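Local atomic coordinates of aminotransferase class-III (PDB entry 5GHG), a protein that probably transfers amino groups between amines and carbonyl compounds as a class-III omega-transaminase, using a pyridoxal-phosphate cofactor, here bound in its aminated form, PMP. Residues G402-A407 / N448-S453; D421-C426 / S441-T446; D123-L128 / P280-M285. The protein carries 1 engineered substitution. One frame throughout, in Å; residues are numbered along the deposited sequence.

Contact 1: G402-A407 / N448-S453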
loop_
_atom_site.group_PDB
_atom_site.type_symbol
_atom_site.label_atom_id
_atom_site.label_comp_id
_atom_site.label_asym_id
_atom_site.label_seq_id
_atom_site.Cartn_x
_atom_site.Cartn_y
_atom_site.Cartn_z
ATOM N N GLY B 402 -16.989 -8.474 24.317
ATOM C CA GLY B 402 -16.550 -9.036 23.046
ATOM C C GLY B 402 -15.205 -9.731 23.126
ATOM O O GLY B 402 -15.030 -10.823 22.583
ATOM N N ALA B 403 -14.239 -9.114 23.797
ATOM C CA ALA B 403 -12.932 -9.743 23.956
ATOM C C ALA B 403 -13.029 -11.041 24.753
ATOM O O ALA B 403 -12.386 -12.045 24.405
ATOM C CB ALA B 403 -11.945 -8.779 24.633
ATOM N N LYS B 404 -13.820 -11.039 25.824
ATOM C CA LYS B 404 -14.007 -12.239 26.625
ATOM C C LYS B 404 -14.575 -13.381 25.800
ATOM O O LYS B 404 -14.046 -14.506 25.818
ATOM C CB LYS B 404 -14.918 -11.925 27.816
ATOM C CG LYS B 404 -15.069 -13.027 28.855
ATOM C CD LYS B 404 -15.869 -12.489 30.055
ATOM C CE LYS B 404 -16.154 -13.567 31.104
ATOM N NZ LYS B 404 -14.919 -13.933 31.826
ATOM N N ALA B 405 -15.640 -13.113 25.041
ATOM C CA ALA B 405 -16.307 -14.179 24.292
ATOM C C ALA B 405 -15.443 -14.655 23.114
ATOM O O ALA B 405 -15.401 -15.853 22.818
ATOM C CB ALA B 405 -17.676 -13.704 23.812
ATOM N N ASN B 406 -14.732 -13.734 22.463
ATOM C CA ASN B 406 -13.868 -14.090 21.344
ATOM C C ASN B 406 -12.753 -15.038 21.789
ATOM O O ASN B 406 -12.401 -15.972 21.074
ATOM C CB ASN B 406 -13.275 -12.827 20.734
ATOM C CG ASN B 406 -12.716 -13.046 19.325
ATOM O OD1 ASN B 406 -13.295 -13.773 18.533
ATOM N ND2 ASN B 406 -11.622 -12.396 19.020
ATOM N N ALA B 407 -12.189 -14.798 22.978
ATOM C CA ALA B 407 -11.158 -15.690 23.506
ATOM C C ALA B 407 -11.706 -17.094 23.767
ATOM O O ALA B 407 -11.037 -18.095 23.488
ATOM C CB ALA B 407 -10.553 -15.097 24.775
ATOM N N ASN B 448 -23.098 -19.495 26.316
ATOM C CA ASN B 448 -23.492 -20.146 27.571
ATOM C C ASN B 448 -22.348 -20.149 28.585
ATOM O O ASN B 448 -22.557 -19.865 29.768
ATOM C CB ASN B 448 -23.988 -21.557 27.292
ATOM C CG ASN B 448 -25.322 -21.557 26.585
ATOM O OD1 ASN B 448 -26.050 -20.560 26.634
ATOM N ND2 ASN B 448 -25.647 -22.633 25.910
ATOM N N ASP B 449 -21.127 -20.469 28.137
ATOM C CA ASP B 449 -19.967 -20.436 29.026
ATOM C C ASP B 449 -19.761 -19.041 29.613
ATOM O O ASP B 449 -19.519 -18.893 30.816
ATOM C CB ASP B 449 -18.703 -20.856 28.288
ATOM C CG ASP B 449 -18.599 -22.363 28.109
ATOM O OD1 ASP B 449 -19.439 -23.086 28.688
ATOM O OD2 ASP B 449 -17.654 -22.811 27.382
ATOM N N VAL B 450 -19.804 -18.013 28.768
ATOM C CA VAL B 450 -19.567 -16.661 29.233
ATOM C C VAL B 450 -20.663 -16.245 30.219
ATOM O O VAL B 450 -20.390 -15.632 31.256
ATOM C CB VAL B 450 -19.484 -15.681 28.043
ATOM C CG1 VAL B 450 -19.405 -14.264 28.553
ATOM C CG2 VAL B 450 -18.252 -16.001 27.178
ATOM N N GLN B 451 -21.913 -16.565 29.897
ATOM C CA GLN B 451 -23.015 -16.241 30.797
ATOM C C GLN B 451 -22.824 -16.906 32.163
ATOM O O GLN B 451 -22.981 -16.267 33.206
ATOM C CB GLN B 451 -24.335 -16.659 30.164
ATOM C CG GLN B 451 -25.549 -16.553 31.077
ATOM C CD GLN B 451 -25.912 -15.115 31.418
ATOM O OE1 GLN B 451 -25.283 -14.166 30.941
ATOM N NE2 GLN B 451 -26.942 -14.946 32.243
ATOM N N ALA B 452 -22.452 -18.186 32.165
ATOM C CA ALA B 452 -22.196 -18.877 33.427
ATOM C C ALA B 452 -21.078 -18.198 34.202
ATOM O O ALA B 452 -21.169 -18.022 35.424
ATOM C CB ALA B 452 -21.860 -20.338 33.166
ATOM N N SER B 453 -20.012 -17.810 33.510
ATOM C CA SER B 453 -18.880 -17.176 34.167
ATOM C C SER B 453 -19.276 -15.831 34.776
ATOM O O SER B 453 -18.836 -15.483 35.876
ATOM C CB SER B 453 -17.731 -17.013 33.173
ATOM O OG SER B 453 -16.819 -16.027 33.589
#

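Contact 2: D421-C426 / S441-T446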
loop_
_atom_site.group_PDB
_atom_site.type_symbol
_atom_site.label_atom_id
_atom_site.label_comp_id
_atom_site.label_asym_id
_atom_site.label_seq_id
_atom_site.Cartn_x
_atom_site.Cartn_y
_atom_site.Cartn_z
ATOM N N ASP B 421 -17.919 -4.954 21.127
ATOM C CA ASP B 421 -18.662 -6.085 21.667
ATOM C C ASP B 421 -19.418 -6.865 20.597
ATOM O O ASP B 421 -20.269 -7.686 20.925
ATOM C CB ASP B 421 -19.616 -5.614 22.779
ATOM C CG ASP B 421 -18.876 -5.226 24.051
ATOM O OD1 ASP B 421 -17.742 -5.728 24.234
ATOM O OD2 ASP B 421 -19.400 -4.438 24.858
ATOM N N THR B 422 -19.103 -6.651 19.323
ATOM C CA THR B 422 -19.679 -7.420 18.237
ATOM C C THR B 422 -18.698 -8.494 17.791
ATOM O O THR B 422 -17.539 -8.194 17.491
ATOM C CB THR B 422 -20.048 -6.513 17.046
ATOM O OG1 THR B 422 -21.019 -5.543 17.464
ATOM C CG2 THR B 422 -20.638 -7.339 15.893
ATOM N N LEU B 423 -19.154 -9.734 17.759
ATOM C CA LEU B 423 -18.415 -10.829 17.124
ATOM C C LEU B 423 -18.853 -10.952 15.668
ATOM O O LEU B 423 -20.047 -11.038 15.384
ATOM C CB LEU B 423 -18.684 -12.155 17.835
ATOM C CG LEU B 423 -18.327 -12.222 19.315
ATOM C CD1 LEU B 423 -18.623 -13.618 19.843
ATOM C CD2 LEU B 423 -16.881 -11.847 19.521
ATOM N N ALA B 424 -17.885 -10.973 14.753
ATOM C CA ALA B 424 -18.210 -11.044 13.329
ATOM C C ALA B 424 -17.985 -12.448 12.793
ATOM O O ALA B 424 -17.143 -13.203 13.283
ATOM C CB ALA B 424 -17.379 -10.050 12.518
ATOM N N PHE B 425 -18.758 -12.796 11.774
ATOM C CA PHE B 425 -18.622 -14.058 11.069
ATOM C C PHE B 425 -18.624 -13.749 9.574
ATOM O O PHE B 425 -19.525 -13.073 9.075
ATOM C CB PHE B 425 -19.726 -15.018 11.471
ATOM C CG PHE B 425 -19.682 -15.351 12.924
ATOM C CD1 PHE B 425 -18.964 -16.440 13.375
ATOM C CD2 PHE B 425 -20.274 -14.503 13.854
ATOM C CE1 PHE B 425 -18.877 -16.723 14.720
ATOM C CE2 PHE B 425 -20.184 -14.772 15.199
ATOM C CZ PHE B 425 -19.486 -15.882 15.642
ATOM N N CYS B 426 -17.587 -14.207 8.883
ATOM C CA CYS B 426 -17.404 -13.926 7.467
ATOM C C CYS B 426 -16.569 -15.058 6.877
ATOM O O CYS B 426 -15.418 -14.862 6.467
ATOM C CB CYS B 426 -16.715 -12.567 7.291
ATOM S SG CYS B 426 -16.459 -12.005 5.608
ATOM N N SER B 441 -22.765 -23.595 16.460
ATOM C CA SER B 441 -22.840 -24.322 17.720
ATOM C C SER B 441 -21.702 -23.927 18.664
ATOM O O SER B 441 -21.893 -23.902 19.885
ATOM C CB SER B 441 -22.833 -25.832 17.482
ATOM O OG SER B 441 -23.971 -26.219 16.746
ATOM N N ALA B 442 -20.527 -23.616 18.131
ATOM C CA ALA B 442 -19.441 -23.151 18.994
ATOM C C ALA B 442 -19.763 -21.779 19.595
ATOM O O ALA B 442 -19.416 -21.495 20.750
ATOM C CB ALA B 442 -18.125 -23.092 18.230
ATOM N N LEU B 443 -20.409 -20.913 18.818
ATOM C CA LEU B 443 -20.828 -19.635 19.362
ATOM C C LEU B 443 -21.874 -19.818 20.458
ATOM O O LEU B 443 -21.795 -19.187 21.511
ATOM C CB LEU B 443 -21.359 -18.732 18.260
ATOM C CG LEU B 443 -21.952 -17.408 18.734
ATOM C CD1 LEU B 443 -20.895 -16.552 19.451
ATOM C CD2 LEU B 443 -22.584 -16.671 17.570
ATOM N N GLU B 444 -22.868 -20.670 20.217
ATOM C CA GLU B 444 -23.897 -20.886 21.231
ATOM C C GLU B 444 -23.290 -21.373 22.544
ATOM O O GLU B 444 -23.613 -20.854 23.620
ATOM C CB GLU B 444 -24.939 -21.883 20.731
ATOM C CG GLU B 444 -25.961 -22.224 21.800
ATOM C CD GLU B 444 -27.102 -23.078 21.269
ATOM O OE1 GLU B 444 -26.947 -23.703 20.201
ATOM O OE2 GLU B 444 -28.157 -23.099 21.926
ATOM N N ALA B 445 -22.409 -22.379 22.467
ATOM C CA ALA B 445 -21.765 -22.891 23.675
ATOM C C ALA B 445 -20.882 -21.824 24.322
ATOM O O ALA B 445 -20.792 -21.739 25.549
ATOM C CB ALA B 445 -20.949 -24.140 23.340
ATOM N N THR B 446 -20.213 -21.016 23.502
ATOM C CA THR B 446 -19.417 -19.901 24.008
ATOM C C THR B 446 -20.272 -18.936 24.823
ATOM O O THR B 446 -19.884 -18.511 25.914
ATOM C CB THR B 446 -18.767 -19.140 22.849
ATOM O OG1 THR B 446 -17.750 -19.950 22.254
ATOM C CG2 THR B 446 -18.148 -17.865 23.351
#

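Contact 3: D123-L128 / P280-M285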
loop_
_atom_site.group_PDB
_atom_site.type_symbol
_atom_site.label_atom_id
_atom_site.label_comp_id
_atom_site.label_asym_id
_atom_site.label_seq_id
_atom_site.Cartn_x
_atom_site.Cartn_y
_atom_site.Cartn_z
ATOM N N ASP B 123 -7.359 6.048 -1.864
ATOM C CA ASP B 123 -6.513 7.234 -1.923
ATOM C C ASP B 123 -6.432 7.779 -3.360
ATOM O O ASP B 123 -6.564 8.985 -3.593
ATOM C CB ASP B 123 -5.125 6.874 -1.391
ATOM C CG ASP B 123 -4.252 8.079 -1.140
ATOM O OD1 ASP B 123 -3.816 8.690 -2.130
ATOM O OD2 ASP B 123 -3.973 8.389 0.051
ATOM N N THR B 124 -6.203 6.889 -4.325
ATOM C CA THR B 124 -6.140 7.288 -5.719
ATOM C C THR B 124 -7.505 7.795 -6.225
ATOM O O THR B 124 -7.557 8.722 -7.036
ATOM C CB THR B 124 -5.665 6.113 -6.572
ATOM O OG1 THR B 124 -4.417 5.663 -6.062
ATOM C CG2 THR B 124 -5.517 6.505 -8.048
ATOM N N VAL B 125 -8.594 7.172 -5.796
ATOM C CA VAL B 125 -9.913 7.672 -6.175
ATOM C C VAL B 125 -10.072 9.132 -5.741
ATOM O O VAL B 125 -10.539 9.977 -6.513
ATOM C CB VAL B 125 -11.039 6.785 -5.603
ATOM C CG1 VAL B 125 -12.388 7.497 -5.705
ATOM C CG2 VAL B 125 -11.096 5.448 -6.373
ATOM N N VAL B 126 -9.688 9.447 -4.490
ATOM C CA VAL B 126 -9.801 10.818 -4.015
ATOM C C VAL B 126 -8.947 11.753 -4.888
ATOM O O VAL B 126 -9.386 12.852 -5.272
ATOM C CB VAL B 126 -9.406 10.929 -2.538
ATOM C CG1 VAL B 126 -9.361 12.414 -2.129
ATOM C CG2 VAL B 126 -10.419 10.176 -1.653
ATOM N N LYS B 127 -7.725 11.327 -5.213
ATOM C CA LYS B 127 -6.837 12.135 -6.038
ATOM C C LYS B 127 -7.434 12.347 -7.433
ATOM O O LYS B 127 -7.389 13.462 -7.978
ATOM C CB LYS B 127 -5.469 11.448 -6.151
ATOM C CG LYS B 127 -4.326 12.374 -6.421
ATOM C CD LYS B 127 -2.979 11.732 -6.098
ATOM C CE LYS B 127 -2.496 10.867 -7.189
ATOM N NZ LYS B 127 -1.038 10.597 -7.032
ATOM N N LEU B 128 -7.969 11.289 -8.020
ATOM C CA LEU B 128 -8.570 11.380 -9.341
ATOM C C LEU B 128 -9.765 12.336 -9.329
ATOM O O LEU B 128 -9.940 13.129 -10.251
ATOM C CB LEU B 128 -8.990 9.991 -9.818
ATOM C CG LEU B 128 -9.711 9.800 -11.151
ATOM C CD1 LEU B 128 -9.636 8.330 -11.539
ATOM C CD2 LEU B 128 -11.187 10.264 -11.065
ATOM N N PRO B 280 -23.341 2.882 -8.311
ATOM C CA PRO B 280 -22.152 3.704 -8.114
ATOM C C PRO B 280 -21.574 4.229 -9.419
ATOM O O PRO B 280 -21.708 3.609 -10.477
ATOM C CB PRO B 280 -21.171 2.746 -7.432
ATOM C CG PRO B 280 -21.608 1.377 -7.888
ATOM C CD PRO B 280 -23.116 1.471 -7.973
ATOM N N ASP B 281 -20.900 5.376 -9.316
ATOM C CA ASP B 281 -20.066 5.885 -10.397
ATOM C C ASP B 281 -18.659 5.300 -10.372
ATOM O O ASP B 281 -18.002 5.234 -11.419
ATOM C CB ASP B 281 -19.971 7.413 -10.311
ATOM C CG ASP B 281 -21.321 8.084 -10.413
ATOM O OD1 ASP B 281 -21.842 8.148 -11.539
ATOM O OD2 ASP B 281 -21.869 8.531 -9.366
ATOM N N ILE B 282 -18.202 4.904 -9.190
ATOM C CA ILE B 282 -16.872 4.367 -8.944
ATOM C C ILE B 282 -17.044 3.159 -8.021
ATOM O O ILE B 282 -17.791 3.229 -7.039
ATOM C CB ILE B 282 -15.946 5.421 -8.302
ATOM C CG1 ILE B 282 -15.845 6.672 -9.186
ATOM C CG2 ILE B 282 -14.543 4.839 -7.980
ATOM C CD1 ILE B 282 -15.008 7.790 -8.564
ATOM N N LEU B 283 -16.352 2.064 -8.322
ATOM C CA LEU B 283 -16.465 0.837 -7.532
ATOM C C LEU B 283 -15.058 0.369 -7.164
ATOM O O LEU B 283 -14.219 0.207 -8.048
ATOM C CB LEU B 283 -17.212 -0.256 -8.303
ATOM C CG LEU B 283 -17.664 -1.471 -7.503
ATOM C CD1 LEU B 283 -18.917 -2.067 -8.123
ATOM C CD2 LEU B 283 -16.565 -2.524 -7.417
ATOM N N VAL B 284 -14.818 0.139 -5.872
ATOM C CA VAL B 284 -13.495 -0.196 -5.340
ATOM C C VAL B 284 -13.511 -1.647 -4.883
ATOM O O VAL B 284 -14.434 -2.076 -4.171
ATOM C CB VAL B 284 -13.089 0.737 -4.191
ATOM C CG1 VAL B 284 -11.631 0.453 -3.754
ATOM C CG2 VAL B 284 -13.273 2.228 -4.552
ATOM N N MET B 285 -12.479 -2.402 -5.271
ATOM C CA MET B 285 -12.407 -3.828 -4.993
ATOM C C MET B 285 -11.036 -4.197 -4.426
ATOM O O MET B 285 -10.029 -3.559 -4.734
ATOM C CB MET B 285 -12.628 -4.657 -6.256
ATOM C CG MET B 285 -14.004 -4.514 -6.858
ATOM S SD MET B 285 -13.965 -4.888 -8.636
ATOM C CE MET B 285 -13.289 -3.365 -9.309
#

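Contact 1: G402-A407 / N448-S453
Val450 and Ser453 of 448-453 face Ala405 and Lys404 of 402-407 where two helices pass with their axes 10.0 Å apart at closest approach and their N-to-C directions 126° apart. At the start of 448-453, Asn448 OD1 is hydrogen-bonded to His368 NE2 and Asp449 forms a salt bridge with Arg412, just beyond the end of helix 400-411. The next residue, Val450, makes the apolar centre of the contact and divides its two methyls between two partners. CG2, which sits beside the backbone N, lies against the main chain of Ala405, 3.9 Å from Ala405 CA, and touches Ala405 CB at 4.1 Å. CG1, turned away from the backbone N (chi1 173°), meets the aliphatic part of Lys404, 4.2 Å from Lys404 CE, the lysine and valine lying alongside each other and running in opposing senses. Val450 also packs on Leu370.

One turn on, Ser453 receives the end of the lysine. Lys404 runs extended from CB to CE and bends only at its last torsion (chi4 71°), and Lys404 NZ then lies 3.3 Å from Ser453 OG, a weak hydrogen bond at the partly exposed edge of the contact. The grip is therefore mostly apolar, with the ammonium only lightly held on this side. Ala405 also touches Leu423 of strand 422-425, so it is buried between strand and helix. The arrangement is that of two helices packed side by side in the C-terminal part of a PLP-dependent aminotransferase, the last turns of helix 433-455 lying against helix 400-411.

Contact 2: D421-C426 / S441-T446
Leu443 spreads its two methyls over a pair of side chains, Leu423 and Phe425, that project from the same side of strand 422-425. Because the strand alternates, these two residues point toward helix 433-455 while Ala424 between them does not. In Leu443, CG lies opposite the backbone N and beside the carbonyl carbon (chi1 174°), an orientation that carries the isobutyl group out from the helix to the strand. Its branches then divide the work: Leu443 CD1 meets Leu423 CD1 at 3.7 Å, and Leu443 CD2 approaches Phe425 CZ, also at 3.7 Å. The second methyl comes to the far end of the phenyl ring at an oblique angle, with Phe425 CE2 3.9 Å away, and Leu443 CD1 is 4.1 Å from Phe425 CZ, so both methyls touch this end of the ring.

This is helix-on-sheet packing within the C-terminal part of an aminotransferase, where helix 433-455 lies over a mixed sheet. Strand 422-425 runs antiparallel to both its neighbours, 414-419 and 380-385, and Val383 of the latter touches Phe425 and Leu443 alike, continuing the apolar surface into the next strand.

Leu423 and Phe425 share a first torsion, CG beside the backbone N (chi1 -59° and -62°), which leans both side chains back toward the start of the strand and brings the phenyl ring to Leu443. The leucine crosses Leu443 at a slant and ends in a methyl, whereas the ring reaches the helix with its CZ end. Thr446 is tied back to its own helix: Thr446 OG1 donates to Ala442 O at 2.7 Å, tilted out of the carbonyl plane, while Thr446 N reaches the same oxygen from the opposite face. Thr446 also packs on Val408 and Leu409 of helix 400-411.

Contact 3: D123-L128 / P280-M285
A helical turn of 123-128 lies over strand 282-285, with the backbones nearest at Val125 and Ile282, whose CA atoms are 8.2 Å apart. Across the gap the touching side chains are apolar. Val125 points toward the strand and presents both methyls. Its CG1 is opposite the backbone N and beside the carbonyl carbon (chi1 166°), which leaves CG2 on the side of the backbone N; in this setting both methyls meet Ile282, CG2 at its branch methyl and CG1 mainly at CD1. Val125 CG2 lies 3.9 Å from Ile282 CG2, and Val125 CG1 lies 3.9 Å from Ile282 CD1, the end of the longer arm, with Ile282 CG2 slightly further off at 4.1 Å. The side chains lie alongside each other, two methyls of each taking part.

Ile282 has CG1 opposite the carbonyl carbon (chi1 -57°) and an extended second torsion, which carries CD1 along to Val125 CG1. Two residues further along the strand, Val284 also points toward the helix and adds a looser touch, Val284 CG2 lying 4.3 Å from Val125 CG2. Leu283, between them, points away from the helix and touches Pro106 and Glu259.

Strand 282-285 is flanked in the mixed sheet by the parallel strand 254-258 and the antiparallel strand 297-301. Val125 packs on both, through Ile256 and Phe299, and Ile282 also touches Ile129 further along helix 118-135. The opposite side of this helix faces the second subunit, where Lys127 NZ hydrogen-bonds Val154 O of that subunit and Asp123 OD1 accepts from Ile156 N, also of the second subunit, placing the helix between the sheet and the dimer interface.

Overall arrangement
Contacts 1 and 2 belong together: their centres are about 10 Å apart, both use helix 433-455, and in the sequence contact 2 falls wholly between the two segments of contact 1. They also touch directly, Gly402 N lying 2.8 Å from Asp421 OD1 in a probable hydrogen bond, and Leu423 CD2 packing against Asn406 CB at 3.9 Å. Contact 3 lies across the chain's centre in the other mixed sheet, its centre about 40 Å from that of contact 1 and about 34 Å from that of contact 2. It is close to the cofactor: the side chain of Val284 is about 6 Å from the bound PMP, and helix 118-135 carries the pocket residues Ser119 and Asn122.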